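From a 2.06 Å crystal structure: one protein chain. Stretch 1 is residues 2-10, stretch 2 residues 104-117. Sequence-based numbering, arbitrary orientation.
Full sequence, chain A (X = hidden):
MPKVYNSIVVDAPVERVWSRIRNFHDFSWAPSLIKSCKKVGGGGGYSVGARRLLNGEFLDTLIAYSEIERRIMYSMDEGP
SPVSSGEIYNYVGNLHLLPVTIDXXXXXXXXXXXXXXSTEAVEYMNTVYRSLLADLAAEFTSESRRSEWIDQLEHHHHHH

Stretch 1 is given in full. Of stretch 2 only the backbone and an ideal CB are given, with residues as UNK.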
# COMPACT_ATOMS: atom_id res chain seq x y z
N PRO A 2 14.66 -11.20 8.71
CA PRO A 2 13.50 -11.96 9.17
C PRO A 2 12.34 -11.04 9.50
O PRO A 2 12.50 -9.82 9.47
CB PRO A 2 14.01 -12.62 10.45
CG PRO A 2 15.49 -12.83 10.17
CD PRO A 2 15.90 -11.61 9.38
N LYS A 3 11.18 -11.61 9.81
CA LYS A 3 10.04 -10.79 10.17
C LYS A 3 9.10 -11.52 11.12
O LYS A 3 9.13 -12.74 11.23
CB LYS A 3 9.31 -10.32 8.93
CG LYS A 3 8.83 -11.43 8.01
CD LYS A 3 8.31 -10.83 6.71
CE LYS A 3 9.32 -9.86 6.11
NZ LYS A 3 8.82 -9.17 4.88
N VAL A 4 8.27 -10.75 11.81
CA VAL A 4 7.25 -11.31 12.67
C VAL A 4 5.93 -10.60 12.40
O VAL A 4 5.92 -9.47 11.92
CB VAL A 4 7.61 -11.16 14.15
CG1 VAL A 4 8.80 -12.05 14.49
CG2 VAL A 4 7.90 -9.68 14.48
N TYR A 5 4.83 -11.26 12.71
CA TYR A 5 3.52 -10.65 12.53
C TYR A 5 2.60 -11.17 13.61
O TYR A 5 2.42 -12.37 13.73
CB TYR A 5 2.93 -10.98 11.16
CG TYR A 5 1.53 -10.42 10.97
CD1 TYR A 5 1.34 -9.13 10.48
CD2 TYR A 5 0.41 -11.18 11.29
CE1 TYR A 5 0.06 -8.60 10.30
CE2 TYR A 5 -0.87 -10.67 11.11
CZ TYR A 5 -1.04 -9.38 10.62
OH TYR A 5 -2.31 -8.85 10.45
N ASN A 6 2.04 -10.26 14.40
CA ASN A 6 1.09 -10.65 15.43
C ASN A 6 -0.12 -9.75 15.46
O ASN A 6 -0.01 -8.54 15.21
CB ASN A 6 1.77 -10.63 16.79
CG ASN A 6 2.87 -11.66 16.90
OD1 ASN A 6 2.62 -12.82 17.24
ND2 ASN A 6 4.10 -11.24 16.60
N SER A 7 -1.28 -10.32 15.76
CA SER A 7 -2.52 -9.57 15.72
C SER A 7 -3.53 -10.10 16.73
O SER A 7 -3.46 -11.26 17.16
CB SER A 7 -3.10 -9.59 14.31
OG SER A 7 -3.38 -10.91 13.88
N ILE A 8 -4.45 -9.23 17.12
CA ILE A 8 -5.51 -9.57 18.07
C ILE A 8 -6.75 -8.75 17.75
O ILE A 8 -6.67 -7.73 17.05
CB ILE A 8 -5.13 -9.19 19.50
CG1 ILE A 8 -4.83 -7.69 19.57
CG2 ILE A 8 -3.94 -10.01 19.99
CD1 ILE A 8 -4.63 -7.18 20.97
N VAL A 9 -7.90 -9.20 18.26
CA VAL A 9 -9.12 -8.40 18.24
C VAL A 9 -9.41 -7.85 19.63
O VAL A 9 -9.37 -8.57 20.62
CB VAL A 9 -10.32 -9.22 17.74
CG1 VAL A 9 -11.63 -8.43 17.93
CG2 VAL A 9 -10.11 -9.58 16.28
N VAL A 10 -9.69 -6.55 19.70
CA VAL A 10 -9.89 -5.84 20.96
C VAL A 10 -11.35 -5.39 21.05
O VAL A 10 -11.87 -4.75 20.13
CB VAL A 10 -8.97 -4.60 21.02
CG1 VAL A 10 -9.29 -3.75 22.20
CG2 VAL A 10 -7.50 -5.02 21.05
N UNK A 104 -18.37 -3.32 15.98
CA UNK A 104 -17.73 -2.10 16.46
C UNK A 104 -16.57 -2.42 17.38
O UNK A 104 -16.40 -1.80 18.43
CB UNK A 104 -18.74 -1.21 17.18
N UNK A 105 -15.75 -3.40 16.99
CA UNK A 105 -14.54 -3.70 17.73
C UNK A 105 -13.32 -3.28 16.91
O UNK A 105 -13.45 -2.59 15.89
CB UNK A 105 -14.48 -5.19 18.08
N UNK A 106 -12.14 -3.69 17.36
CA UNK A 106 -10.89 -3.26 16.73
C UNK A 106 -9.94 -4.42 16.47
O UNK A 106 -9.68 -5.22 17.35
CB UNK A 106 -10.19 -2.22 17.61
N UNK A 107 -9.46 -4.49 15.23
CA UNK A 107 -8.39 -5.40 14.84
C UNK A 107 -7.08 -4.64 15.00
O UNK A 107 -6.96 -3.51 14.55
CB UNK A 107 -8.57 -5.91 13.41
N UNK A 108 -6.10 -5.26 15.67
CA UNK A 108 -4.79 -4.64 15.85
C UNK A 108 -3.70 -5.54 15.27
O UNK A 108 -3.59 -6.69 15.66
CB UNK A 108 -4.52 -4.36 17.33
N UNK A 109 -2.89 -5.01 14.36
CA UNK A 109 -1.78 -5.80 13.84
C UNK A 109 -0.45 -5.10 14.10
O UNK A 109 -0.35 -3.88 14.07
CB UNK A 109 -1.96 -6.06 12.34
N UNK A 110 0.58 -5.90 14.38
CA UNK A 110 1.91 -5.37 14.62
C UNK A 110 2.90 -6.22 13.83
O UNK A 110 2.99 -7.43 14.04
CB UNK A 110 2.25 -5.36 16.11
N UNK A 111 3.61 -5.58 12.91
CA UNK A 111 4.62 -6.24 12.09
C UNK A 111 6.02 -5.75 12.45
O UNK A 111 6.21 -4.59 12.84
CB UNK A 111 4.34 -6.00 10.60
N UNK A 112 7.00 -6.63 12.29
CA UNK A 112 8.38 -6.26 12.50
C UNK A 112 9.19 -6.92 11.41
O UNK A 112 8.93 -8.06 11.03
CB UNK A 112 8.87 -6.66 13.89
N UNK A 113 10.18 -6.21 10.90
CA UNK A 113 11.08 -6.82 9.94
C UNK A 113 12.46 -6.22 10.07
O UNK A 113 12.61 -5.05 10.44
CB UNK A 113 10.55 -6.65 8.51
N UNK A 114 13.47 -7.03 9.77
CA UNK A 114 14.84 -6.61 9.91
C UNK A 114 15.75 -7.48 9.07
O UNK A 114 15.31 -8.47 8.51
CB UNK A 114 15.27 -6.65 11.38
N UNK A 115 17.02 -7.08 8.98
CA UNK A 115 18.04 -7.87 8.31
C UNK A 115 18.97 -8.42 9.37
O UNK A 115 19.26 -7.76 10.38
CB UNK A 115 18.81 -7.04 7.27
N UNK A 116 19.46 -9.64 9.14
CA UNK A 116 20.29 -10.31 10.12
C UNK A 116 20.90 -11.55 9.51
O UNK A 116 20.34 -12.14 8.58
CB UNK A 116 19.48 -10.66 11.37
N UNK A 117 22.05 -11.95 10.04
CA UNK A 117 22.67 -13.20 9.63
C UNK A 117 21.93 -14.40 10.23
O UNK A 117 22.13 -15.53 9.79
CB UNK A 117 24.14 -13.22 10.04

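The strands run antiparallel; because the backbone is extended, the side chains of 106 to 113 fall alternately on the face of Val-4, Asn-6, Ile-8 and Val-10 and on that of Lys-3, Tyr-5, Ser-7 and Val-9.

Position 104 points away from stretch 1 and has phi/psi of 62/43, a left-handed conformation favoured by glycine, asparagine and aspartate. It is Asp-104, which makes no contact here.

At 105 the CB points toward stretch 1, 3.3 Å from Val-10 O, with Val-9 CG1 also near. A small or beta-branched residue would fit. It is Thr-105, whose OG1 lies 3.9 Å from Val-9 CG1.

Position 106 pairs with Val-10 through two backbone hydrogen bonds, Val-10 N to 106 O at 2.7 Å and 106 N to Val-10 O at 3.0 Å. Beta-branched residues suit such an extended backbone, and Thr-106 is one, its CB 4.3 Å from Val-10 CB.

Position 107 faces the side of Val-9, Ser-7 and the Tyr-5 hydroxyl; a long apolar or aromatic group could span them. Phe-107, with chi1 t, reaches along the strand: its CZ is 3.7 Å from Ser-7 CB and 3.4 Å from Tyr-5 OH, which lies at the ring edge.

At 108 the neighbours are the aliphatic Ile-8 and Val-10, so valine, isoleucine or leucine would do. Val-108 places CG2 3.8 Å from Val-10 CG2 and CB 4.0 Å from Ile-8 CG1.

Position 109 has its ideal CB 3.4 Å from Tyr-5 OH, a hydroxyl that can donate. An acceptor on a flexible chain is attractive, so glutamate or glutamine are candidates. Glu-109 accepts the hydrogen bond from Tyr-5 OH at OE1, 2.7 Å away.

Position 110 pairs with Asn-6 through two backbone bonds, but its CB has only Asn-6 O close by, at 4.0 Å, so stretch 1 leaves the choice wide. In Trp-110 the end of the side chain leads away, and NE1 is bonded elsewhere in the structure.

At 111 the CB is 4.3 Å from Tyr-5 CD1, and a small residue fits readily. Ser-111 puts OG at the ring edge, 3.5 Å from Tyr-5 CD1.

Position 112 is the most restrictive: an ideal CB would lie 3.2 Å from Val-4 CG2, which is tight. Glycine is the natural answer, and Gly-112 exchanges two backbone hydrogen bonds with Val-4.

Position 113 lies beside Lys-3, CB to CB 3.9 Å; small or polar residues would suit. Ser-113 fits.

At 114 the CB points sideways, yet the ring of Pro-2 and the methyls of Val-4 offer an apolar surface for a large flat group. Trp-114 turns back with chi1 p: Pro-2 CD sits over its five-membered ring, 4.1 Å from the centroid, while CH2 meets Val-4 CG1 at 3.9 Å.

Position 115 points away and tolerates many residues; Glu-115 barely touches stretch 1. At 116 the ideal CB is 4.2 Å from Pro-2 CD, so a small residue sits easily against the proline: Ser-116. Position 117 points away, unconstrained by stretch 1, and many residues would do; it is Ala-117.

Stretch 2 104-117: DTTFVEWSGSWESA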
# COMPACT_ATOMS: atom_id res chain seq x y z
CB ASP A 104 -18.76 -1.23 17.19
CG ASP A 104 -18.31 0.21 17.36
OD1 ASP A 104 -18.98 0.96 18.10
OD2 ASP A 104 -17.27 0.58 16.77
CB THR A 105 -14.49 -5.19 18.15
OG1 THR A 105 -14.60 -6.02 16.99
CG2 THR A 105 -15.65 -5.51 19.08
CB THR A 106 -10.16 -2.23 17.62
OG1 THR A 106 -10.99 -1.09 17.81
CG2 THR A 106 -8.87 -1.79 16.96
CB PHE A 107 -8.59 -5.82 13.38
CG PHE A 107 -7.47 -6.66 12.82
CD1 PHE A 107 -7.38 -8.01 13.10
CD2 PHE A 107 -6.51 -6.09 11.99
CE1 PHE A 107 -6.35 -8.78 12.58
CE2 PHE A 107 -5.47 -6.85 11.46
CZ PHE A 107 -5.40 -8.21 11.75
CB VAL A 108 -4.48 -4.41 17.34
CG1 VAL A 108 -3.21 -3.58 17.49
CG2 VAL A 108 -5.65 -3.73 18.04
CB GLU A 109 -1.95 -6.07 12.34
CG GLU A 109 -2.09 -4.82 11.50
CD GLU A 109 -2.29 -5.11 10.03
OE1 GLU A 109 -2.14 -6.28 9.62
OE2 GLU A 109 -2.61 -4.16 9.27
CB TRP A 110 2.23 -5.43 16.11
CG TRP A 110 3.14 -4.33 16.58
CD1 TRP A 110 4.18 -3.76 15.90
CD2 TRP A 110 3.09 -3.67 17.85
NE1 TRP A 110 4.78 -2.79 16.67
CE2 TRP A 110 4.13 -2.72 17.87
CE3 TRP A 110 2.27 -3.80 18.98
CZ2 TRP A 110 4.37 -1.89 18.98
CZ3 TRP A 110 2.50 -2.98 20.07
CH2 TRP A 110 3.55 -2.04 20.06
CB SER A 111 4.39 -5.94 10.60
OG SER A 111 3.02 -6.04 10.23
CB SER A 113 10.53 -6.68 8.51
OG SER A 113 10.43 -5.31 8.15
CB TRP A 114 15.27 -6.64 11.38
CG TRP A 114 15.22 -8.00 12.02
CD1 TRP A 114 16.27 -8.85 12.19
CD2 TRP A 114 14.08 -8.64 12.59
NE1 TRP A 114 15.85 -9.99 12.83
CE2 TRP A 114 14.51 -9.89 13.09
CE3 TRP A 114 12.74 -8.29 12.74
CZ2 TRP A 114 13.65 -10.78 13.72
CZ3 TRP A 114 11.88 -9.18 13.36
CH2 TRP A 114 12.33 -10.41 13.84
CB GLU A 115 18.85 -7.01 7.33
CG GLU A 115 17.98 -6.27 6.29
CD GLU A 115 17.47 -7.20 5.19
OE1 GLU A 115 18.08 -8.26 4.96
OE2 GLU A 115 16.46 -6.86 4.54
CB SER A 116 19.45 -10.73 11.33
OG SER A 116 20.25 -11.42 12.27
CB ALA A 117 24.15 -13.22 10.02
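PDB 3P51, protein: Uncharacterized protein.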